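Local atomic coordinates of serine proteinase inhibitor 1 (Myxoma virus, PDB entry 6BJ5), a protein that inhibits serine proteases as a member of the poxvirus serpins and is important for the virulence of myxoma virus. Residues Tyr38-Thr41 with Ser42-Val46; Ile49-Gly52 with Gly53-Arg57; Leu78-Asp81 with Ala82-Leu86; Arg225-Asp228 with Leu229-Arg233. All coordinates share one frame; numbering follows the deposited sequence.

Overall arrangement
The four contacts follow one another along the chain, and each is local. Contact 1 is a turn of the buried helix 37-49, its centre about 8 Å from the centre of the chain. Contact 2 adjoins it in sequence, where the chain leaves that helix and enters helix 53-58; the two centres are about 14 Å apart. Contact 3 closes the end of strand 73-81, with its centre about 18 Å from that of contact 2. Contact 4 joins helices 220-226 and 229-238. It lies on the opposite side of the chain's centre from contact 3, about 39 Å away between centres. None of them touches another across space.

Contact 1: Tyr38-Thr41 with Ser42-Val46; sequences YGLT and SALSV
Tyr38 and Ser42 meet one turn apart on helix 37-49, a buried helix of the serpin fold. Backbone hydrogen bonds of the alpha-helical i to i+4 kind come first. Ser42 N, Ala43 N, Leu44 N and Ser45 N bond to the carbonyls of Tyr38, Gly39, Leu40 and Thr41. The Leu44 N to Leu40 O bond is nearly straight, 174° at the hydrogen and 3.0 Å long. The Ala43 N to Gly39 O bond is longer, 3.3 Å.

Packing is modest. Leu40 and Leu44, one turn apart, lie on the same side of the helix, CD1 of Leu40 4.3 Å from CG of Leu44. Leu40 also packs on Leu259, and the Tyr38 ring meets Phe72 edge-to-face. Ser42 and Ala43 pack on Ser146 of strand 142-153, which places the helix against the large sheet.

Polar side chains turn back to the helix or to its surroundings. Thr41 OG1 bonds to Pro37 O, and Ser45 OG bonds to Pro62 O. Ser42 OG lies beside its own backbone N (chi1 -57°), which brings it back over the preceding turn. There it sits 3.3 Å above one face of the Tyr38 ring and donates to Tyr38 O at 2.8 Å, from above the carbonyl plane.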
loop_
_atom_site.group_PDB
_atom_site.type_symbol
_atom_site.label_atom_id
_atom_site.label_comp_id
_atom_site.label_asym_id
_atom_site.label_seq_id
_atom_site.Cartn_x
_atom_site.Cartn_y
_atom_site.Cartn_z
ATOM N N TYR A 38 2.292 -1.861 3.840
ATOM C CA TYR A 38 1.959 -3.021 4.664
ATOM C C TYR A 38 1.700 -4.249 3.802
ATOM O O TYR A 38 2.144 -5.357 4.122
ATOM C CB TYR A 38 0.726 -2.734 5.490
ATOM C CG TYR A 38 0.310 -3.872 6.384
ATOM C CD1 TYR A 38 0.966 -4.100 7.581
ATOM C CD2 TYR A 38 -0.725 -4.725 6.034
ATOM C CE1 TYR A 38 0.589 -5.117 8.421
ATOM C CE2 TYR A 38 -1.103 -5.763 6.866
ATOM C CZ TYR A 38 -0.437 -5.945 8.065
ATOM O OH TYR A 38 -0.774 -6.955 8.930
ATOM N N GLY A 39 0.936 -4.080 2.726
ATOM C CA GLY A 39 0.638 -5.207 1.852
ATOM C C GLY A 39 1.880 -5.820 1.227
ATOM O O GLY A 39 1.948 -7.034 1.022
ATOM N N LEU A 40 2.852 -4.985 0.854
ATOM C CA LEU A 40 4.112 -5.502 0.325
ATOM C C LEU A 40 4.871 -6.265 1.399
ATOM O O LEU A 40 5.281 -7.411 1.197
ATOM C CB LEU A 40 4.971 -4.351 -0.195
ATOM C CG LEU A 40 6.298 -4.789 -0.819
ATOM C CD1 LEU A 40 6.039 -5.826 -1.907
ATOM C CD2 LEU A 40 7.029 -3.590 -1.442
ATOM N N THR A 41 5.045 -5.630 2.558
ATOM C CA THR A 41 5.774 -6.198 3.683
ATOM C C THR A 41 5.171 -7.518 4.131
ATOM O O THR A 41 5.902 -8.460 4.468
ATOM C CB THR A 41 5.782 -5.185 4.827
ATOM O OG1 THR A 41 6.601 -4.070 4.450
ATOM C CG2 THR A 41 6.328 -5.809 6.120
ATOM N N SER A 42 3.834 -7.600 4.178
ATOM C CA SER A 42 3.201 -8.849 4.595
ATOM C C SER A 42 3.483 -9.976 3.606
ATOM O O SER A 42 3.786 -11.102 4.015
ATOM C CB SER A 42 1.701 -8.640 4.763
ATOM O OG SER A 42 1.450 -7.606 5.704
ATOM N N ALA A 43 3.452 -9.675 2.307
ATOM C CA ALA A 43 3.749 -10.672 1.285
ATOM C C ALA A 43 5.181 -11.178 1.411
ATOM O O ALA A 43 5.427 -12.390 1.442
ATOM C CB ALA A 43 3.513 -10.066 -0.104
ATOM N N LEU A 44 6.140 -10.249 1.490
ATOM C CA LEU A 44 7.546 -10.611 1.632
ATOM C C LEU A 44 7.778 -11.434 2.894
ATOM O O LEU A 44 8.636 -12.329 2.914
ATOM C CB LEU A 44 8.406 -9.352 1.673
ATOM C CG LEU A 44 8.480 -8.442 0.454
ATOM C CD1 LEU A 44 9.448 -7.295 0.719
ATOM C CD2 LEU A 44 8.925 -9.232 -0.749
ATOM N N SER A 45 7.026 -11.142 3.956
ATOM C CA SER A 45 7.190 -11.864 5.213
ATOM C C SER A 45 6.797 -13.332 5.063
ATOM O O SER A 45 7.479 -14.224 5.585
ATOM C CB SER A 45 6.365 -11.166 6.295
ATOM O OG SER A 45 6.486 -11.780 7.559
ATOM N N VAL A 46 5.722 -13.601 4.317
ATOM C CA VAL A 46 5.355 -14.977 3.983
ATOM C C VAL A 46 6.417 -15.604 3.092
ATOM O O VAL A 46 6.901 -16.708 3.368
ATOM C CB VAL A 46 3.971 -15.006 3.311
ATOM C CG1 VAL A 46 3.657 -16.403 2.800
ATOM C CG2 VAL A 46 2.898 -14.533 4.290
#

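Contact 2: Ile49-Gly52 with Gly53-Arg57; sequences IAAG and GNTKR
Ala51 and Lys56 form the tight part of this contact, where the chain leaves helix 37-49 and turns into helix 53-58. The methyl CB of Ala51 lies 3.6 Å from Lys56 CB. Thr55 adds a looser touch on the same methyl, its CG2 being 4.2 Å from Ala51 CB. Further out, Lys56 CD comes within 3.4 Å of Ala51 O. With CG of Lys56 anti to N (chi1 180°) and the rest of the chain extended, the aliphatic part passes alongside the Ala51 carbonyl before the amino group departs from Ala51.

The backbone tie is weaker. Lys56 N donates to Gly52 O at 3.4 Å, a weak bond although it is fairly straight (166°). Gly53 has a positive phi of 67°, where the chain bends into the helix.

The outer side is more open. Gly53 and Arg57 are exposed, and Asn54 is partly so. Here the side chains of Asn54 and Arg57 pair within the helix. Arg57 NE donates to Asn54 OD1 at 2.9 Å, with the oxygen in the guanidinium plane, at its edge. A second, weak bond runs from Arg57 NH2 to the same oxygen. Both donors therefore hold OD1, which should limit rotation of the guanidinium group. Asn54 ND2 in turn bonds to Asp270 OD2.

The inner side rests on other parts of the chain. Thr55 OG1 bonds to Asp278 N, and Ala51 packs on Phe279. Ala50 packs on Phe90 and Ile49 on Phe98, both of helix 88-98.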
loop_
_atom_site.group_PDB
_atom_site.type_symbol
_atom_site.label_atom_id
_atom_site.label_comp_id
_atom_site.label_asym_id
_atom_site.label_seq_id
_atom_site.Cartn_x
_atom_site.Cartn_y
_atom_site.Cartn_z
ATOM N N ILE A 49 9.308 -17.327 4.816
ATOM C CA ILE A 49 9.179 -18.644 5.416
ATOM C C ILE A 49 9.603 -19.725 4.437
ATOM O O ILE A 49 9.972 -20.822 4.848
ATOM C CB ILE A 49 7.715 -18.849 5.873
ATOM C CG1 ILE A 49 7.319 -17.783 6.897
ATOM C CG2 ILE A 49 7.498 -20.231 6.456
ATOM C CD1 ILE A 49 8.145 -17.835 8.152
ATOM N N ALA A 50 9.609 -19.426 3.146
ATOM C CA ALA A 50 10.035 -20.383 2.141
ATOM C C ALA A 50 11.510 -20.264 1.770
ATOM O O ALA A 50 12.052 -21.182 1.139
ATOM C CB ALA A 50 9.183 -20.219 0.874
ATOM N N ALA A 51 12.167 -19.159 2.114
ATOM C CA ALA A 51 13.517 -18.899 1.631
ATOM C C ALA A 51 14.579 -19.421 2.604
ATOM O O ALA A 51 14.316 -19.711 3.776
ATOM C CB ALA A 51 13.724 -17.400 1.395
ATOM N N GLY A 52 15.795 -19.571 2.091
ATOM C CA GLY A 52 16.922 -19.906 2.936
ATOM C C GLY A 52 18.171 -19.190 2.464
ATOM O O GLY A 52 18.218 -18.636 1.357
ATOM N N GLY A 53 19.179 -19.179 3.343
ATOM C CA GLY A 53 20.481 -18.682 2.928
ATOM C C GLY A 53 20.489 -17.195 2.618
ATOM O O GLY A 53 19.962 -16.366 3.373
ATOM N N ASN A 54 21.145 -16.850 1.503
ATOM C CA ASN A 54 21.223 -15.450 1.112
ATOM C C ASN A 54 19.875 -14.910 0.642
ATOM O O ASN A 54 19.571 -13.728 0.854
ATOM C CB ASN A 54 22.252 -15.245 0.008
ATOM C CG ASN A 54 22.696 -13.795 -0.087
ATOM O OD1 ASN A 54 22.911 -13.116 0.942
ATOM N ND2 ASN A 54 22.758 -13.284 -1.309
ATOM N N THR A 55 19.090 -15.722 -0.067
ATOM C CA THR A 55 17.806 -15.238 -0.566
ATOM C C THR A 55 16.946 -14.732 0.586
ATOM O O THR A 55 16.377 -13.634 0.523
ATOM C CB THR A 55 17.112 -16.335 -1.373
ATOM O OG1 THR A 55 17.942 -16.676 -2.488
ATOM C CG2 THR A 55 15.767 -15.862 -1.914
ATOM N N LYS A 56 16.896 -15.497 1.676
ATOM C CA LYS A 56 16.122 -15.101 2.842
ATOM C C LYS A 56 16.701 -13.843 3.486
ATOM O O LYS A 56 15.968 -12.915 3.858
ATOM C CB LYS A 56 16.113 -16.275 3.833
ATOM C CG LYS A 56 15.349 -16.045 5.142
ATOM C CD LYS A 56 15.343 -17.325 5.968
ATOM C CE LYS A 56 14.955 -17.079 7.418
ATOM N NZ LYS A 56 14.708 -18.356 8.166
ATOM N N ARG A 57 18.024 -13.799 3.636
ATOM C CA ARG A 57 18.651 -12.650 4.268
ATOM C C ARG A 57 18.295 -11.362 3.540
ATOM O O ARG A 57 18.064 -10.334 4.183
ATOM C CB ARG A 57 20.164 -12.832 4.315
ATOM C CG ARG A 57 20.889 -11.708 5.014
ATOM C CD ARG A 57 22.366 -11.740 4.697
ATOM N NE ARG A 57 22.657 -11.378 3.312
ATOM C CZ ARG A 57 22.860 -10.126 2.909
ATOM N NH1 ARG A 57 22.786 -9.128 3.801
ATOM N NH2 ARG A 57 23.128 -9.868 1.624
#

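Contact 3: Leu78-Asp81 with Ala82-Leu86; sequences LFVD and ASVPL
Asp81 and Val84 are the first and last residues of a type I beta turn, with Ala82 and Ser83 at its corners, through which the chain leaves the end of strand 73-81. Val84 N donates to Asp81 O at 3.1 Å, closing the turn. The donor stands above the carbonyl plane, 53° out of it.

The Asp81 carboxylate leans over this turn. Its OD2 accepts from Ser83 N at 3.0 Å and is met from above the carboxylate plane. CG is anti to N (chi1 -171°), which swings the group over the turn. Ser83 OG is also modelled against OD2, but too close for its length to be trusted. The other oxygen, OD1, accepts from Phe107 N.

Beneath the turn lies an apolar cluster. Val80 CG1 is 3.6 Å from Val84 CB, and these two side chains cross at about a right angle. Leu86 comes from further along, and its CD1 meets Val80 CG1 tip to tip at 3.7 Å. Arg104 of strand 103-105 packs on all three and also bonds to Asp81 O.

The bond from Ser83 N to the Asp81 side chain is characteristic of an Asx turn; here it accompanies the type I beta turn at the end of a strand in the large serpin sheet.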
loop_
_atom_site.group_PDB
_atom_site.type_symbol
_atom_site.label_atom_id
_atom_site.label_comp_id
_atom_site.label_asym_id
_atom_site.label_seq_id
_atom_site.Cartn_x
_atom_site.Cartn_y
_atom_site.Cartn_z
ATOM N N LEU A 78 -1.188 -18.765 -0.097
ATOM C CA LEU A 78 -0.169 -19.243 -1.017
ATOM C C LEU A 78 -0.784 -20.331 -1.893
ATOM O O LEU A 78 -1.399 -21.274 -1.386
ATOM C CB LEU A 78 1.056 -19.769 -0.251
ATOM C CG LEU A 78 2.173 -20.416 -1.075
ATOM C CD1 LEU A 78 2.774 -19.439 -2.090
ATOM C CD2 LEU A 78 3.251 -20.995 -0.171
ATOM N N PHE A 79 -0.627 -20.201 -3.201
ATOM C CA PHE A 79 -1.180 -21.155 -4.156
ATOM C C PHE A 79 -0.005 -21.814 -4.856
ATOM O O PHE A 79 0.660 -21.186 -5.689
ATOM C CB PHE A 79 -2.085 -20.446 -5.161
ATOM C CG PHE A 79 -3.236 -19.750 -4.526
ATOM C CD1 PHE A 79 -4.417 -20.419 -4.281
ATOM C CD2 PHE A 79 -3.111 -18.430 -4.110
ATOM C CE1 PHE A 79 -5.469 -19.776 -3.660
ATOM C CE2 PHE A 79 -4.157 -17.784 -3.489
ATOM C CZ PHE A 79 -5.337 -18.458 -3.261
ATOM N N VAL A 80 0.268 -23.067 -4.525
ATOM C CA VAL A 80 1.369 -23.784 -5.145
ATOM C C VAL A 80 0.791 -24.825 -6.078
ATOM O O VAL A 80 -0.176 -25.514 -5.732
ATOM C CB VAL A 80 2.294 -24.427 -4.104
ATOM C CG1 VAL A 80 3.424 -25.159 -4.809
ATOM C CG2 VAL A 80 2.837 -23.342 -3.216
ATOM N N ASP A 81 1.398 -24.943 -7.254
ATOM C CA ASP A 81 0.929 -25.902 -8.232
ATOM C C ASP A 81 1.033 -27.319 -7.679
ATOM O O ASP A 81 1.930 -27.628 -6.890
ATOM C CB ASP A 81 1.721 -25.779 -9.520
ATOM C CG ASP A 81 1.118 -26.607 -10.626
ATOM O OD1 ASP A 81 0.118 -26.169 -11.230
ATOM O OD2 ASP A 81 1.611 -27.728 -10.852
ATOM N N ALA A 82 0.050 -28.161 -8.031
ATOM C CA ALA A 82 -0.007 -29.527 -7.505
ATOM C C ALA A 82 1.140 -30.414 -7.966
ATOM O O ALA A 82 1.360 -31.460 -7.355
ATOM C CB ALA A 82 -1.320 -30.198 -7.885
ATOM N N SER A 83 1.875 -30.034 -9.016
ATOM C CA SER A 83 3.071 -30.793 -9.380
ATOM C C SER A 83 4.206 -30.606 -8.371
ATOM O O SER A 83 5.076 -31.478 -8.263
ATOM C CB SER A 83 3.563 -30.421 -10.784
ATOM O OG SER A 83 3.495 -29.034 -11.046
ATOM N N VAL A 84 4.246 -29.474 -7.666
ATOM C CA VAL A 84 5.417 -29.055 -6.894
ATOM C C VAL A 84 5.511 -29.787 -5.556
ATOM O O VAL A 84 4.663 -29.595 -4.671
ATOM C CB VAL A 84 5.381 -27.541 -6.635
ATOM C CG1 VAL A 84 6.608 -27.117 -5.852
ATOM C CG2 VAL A 84 5.225 -26.764 -7.923
ATOM N N PRO A 85 6.555 -30.576 -5.327
ATOM C CA PRO A 85 6.736 -31.170 -4.000
ATOM C C PRO A 85 7.087 -30.098 -2.982
ATOM O O PRO A 85 7.940 -29.244 -3.223
ATOM C CB PRO A 85 7.889 -32.156 -4.207
ATOM C CG PRO A 85 8.643 -31.590 -5.364
ATOM C CD PRO A 85 7.622 -30.966 -6.261
ATOM N N LEU A 86 6.378 -30.117 -1.869
ATOM C CA LEU A 86 6.634 -29.237 -0.746
ATOM C C LEU A 86 7.079 -30.089 0.432
ATOM O O LEU A 86 6.433 -31.094 0.741
ATOM C CB LEU A 86 5.381 -28.422 -0.401
ATOM C CG LEU A 86 5.167 -27.063 -1.078
ATOM C CD1 LEU A 86 5.734 -26.942 -2.467
ATOM C CD2 LEU A 86 3.695 -26.646 -1.037
#

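Contact 4: Arg225-Asp228 with Leu229-Arg233; sequences RALD and LSLVR
Asp228 OD1 is gripped by two donors from the first turn of helix 229-238. Leu231 N donates to it at 3.0 Å, in a fairly straight bond (167°) nearly along the C-O axis. Ser230 OG donates at 2.7 Å, on the syn side and 25° out of the carboxylate plane. Asp228 is thus the N-cap of the helix. Its CG lies between the backbone N and the carbonyl carbon (chi1 61°), which turns the carboxylate back over the helix start. The helix dipole would probably favour the negative charge there. The backbone adds a bond from Val232 N to Asp228 O, 3.0 Å long.

Leu227 (N') and Val232 (N4) form a hydrophobic staple beside the N-cap: Leu227 CD2 lies 3.6 Å from Val232 CG2, and the side chains cross obliquely. Leu231 CD2 reaches back to Ala226, 3.6 Å from its carbonyl O and 4.3 Å from its CB.

The cap thus joins helix 220-226 to helix 229-238 through a short turn. Leu227 and Leu229 pack on Leu20 of helix 18-21, and Asp228 touches Trp21. Leu227 also meets Met31, and Leu229 Thr26, of the second chain of the assembly, probably the C-terminal part of the serpin.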
loop_
_atom_site.group_PDB
_atom_site.type_symbol
_atom_site.label_atom_id
_atom_site.label_comp_id
_atom_site.label_asym_id
_atom_site.label_seq_id
_atom_site.Cartn_x
_atom_site.Cartn_y
_atom_site.Cartn_z
ATOM N N ARG A 225 11.546 11.735 -1.684
ATOM C CA ARG A 225 12.917 11.263 -1.551
ATOM C C ARG A 225 13.412 11.234 -0.109
ATOM O O ARG A 225 14.440 10.608 0.150
ATOM C CB ARG A 225 13.836 12.099 -2.434
ATOM C CG ARG A 225 13.703 11.709 -3.901
ATOM C CD ARG A 225 14.645 12.481 -4.782
ATOM N NE ARG A 225 14.247 13.882 -4.840
ATOM C CZ ARG A 225 13.316 14.349 -5.667
ATOM N NH1 ARG A 225 12.692 13.525 -6.507
ATOM N NH2 ARG A 225 13.000 15.637 -5.650
ATOM N N ALA A 226 12.700 11.853 0.831
ATOM C CA ALA A 226 13.078 11.861 2.238
ATOM C C ALA A 226 12.233 10.967 3.144
ATOM O O ALA A 226 12.567 10.833 4.329
ATOM C CB ALA A 226 13.001 13.298 2.781
ATOM N N LEU A 227 11.118 10.414 2.658
ATOM C CA LEU A 227 10.158 9.743 3.538
ATOM C C LEU A 227 10.754 8.477 4.142
ATOM O O LEU A 227 11.192 7.578 3.417
ATOM C CB LEU A 227 8.884 9.390 2.757
ATOM C CG LEU A 227 7.527 9.298 3.465
ATOM C CD1 LEU A 227 6.892 7.963 3.256
ATOM C CD2 LEU A 227 7.568 9.677 4.954
ATOM N N ASP A 228 10.708 8.359 5.459
ATOM C CA ASP A 228 11.046 7.084 6.080
ATOM C C ASP A 228 10.437 7.072 7.475
ATOM O O ASP A 228 9.759 8.018 7.887
ATOM C CB ASP A 228 12.566 6.815 6.038
ATOM C CG ASP A 228 13.419 7.862 6.796
ATOM O OD1 ASP A 228 12.972 8.452 7.811
ATOM O OD2 ASP A 228 14.557 8.112 6.327
ATOM N N LEU A 229 10.610 5.961 8.175
ATOM C CA LEU A 229 9.863 5.799 9.410
ATOM C C LEU A 229 10.340 6.770 10.478
ATOM O O LEU A 229 9.549 7.168 11.345
ATOM C CB LEU A 229 9.959 4.361 9.891
ATOM C CG LEU A 229 8.795 3.536 9.325
ATOM C CD1 LEU A 229 8.927 2.099 9.760
ATOM C CD2 LEU A 229 7.416 4.089 9.703
ATOM N N SER A 230 11.624 7.155 10.450
ATOM C CA SER A 230 12.088 8.197 11.362
ATOM C C SER A 230 11.338 9.496 11.098
ATOM O O SER A 230 10.755 10.098 12.010
ATOM C CB SER A 230 13.602 8.406 11.212
ATOM O OG SER A 230 13.917 9.323 10.172
ATOM N N LEU A 231 11.277 9.896 9.831
ATOM C CA LEU A 231 10.581 11.122 9.489
ATOM C C LEU A 231 9.130 11.069 9.931
ATOM O O LEU A 231 8.602 12.059 10.450
ATOM C CB LEU A 231 10.691 11.377 7.992
ATOM C CG LEU A 231 10.044 12.690 7.585
ATOM C CD1 LEU A 231 10.704 13.823 8.354
ATOM C CD2 LEU A 231 10.214 12.887 6.087
ATOM N N VAL A 232 8.481 9.915 9.771
ATOM C CA VAL A 232 7.077 9.787 10.160
ATOM C C VAL A 232 6.913 9.922 11.667
ATOM O O VAL A 232 6.005 10.611 12.145
ATOM C CB VAL A 232 6.482 8.467 9.644
ATOM C CG1 VAL A 232 5.104 8.269 10.228
ATOM C CG2 VAL A 232 6.420 8.486 8.123
ATOM N N ARG A 233 7.761 9.247 12.447
ATOM C CA ARG A 233 7.635 9.372 13.898
ATOM C C ARG A 233 7.968 10.792 14.343
ATOM O O ARG A 233 7.354 11.316 15.281
ATOM C CB ARG A 233 8.526 8.352 14.604
ATOM C CG ARG A 233 8.132 6.872 14.402
ATOM C CD ARG A 233 8.994 5.998 15.301
ATOM N NE ARG A 233 10.389 6.379 15.096
ATOM C CZ ARG A 233 11.245 5.742 14.305
ATOM N NH1 ARG A 233 10.863 4.655 13.642
ATOM N NH2 ARG A 233 12.489 6.202 14.179
#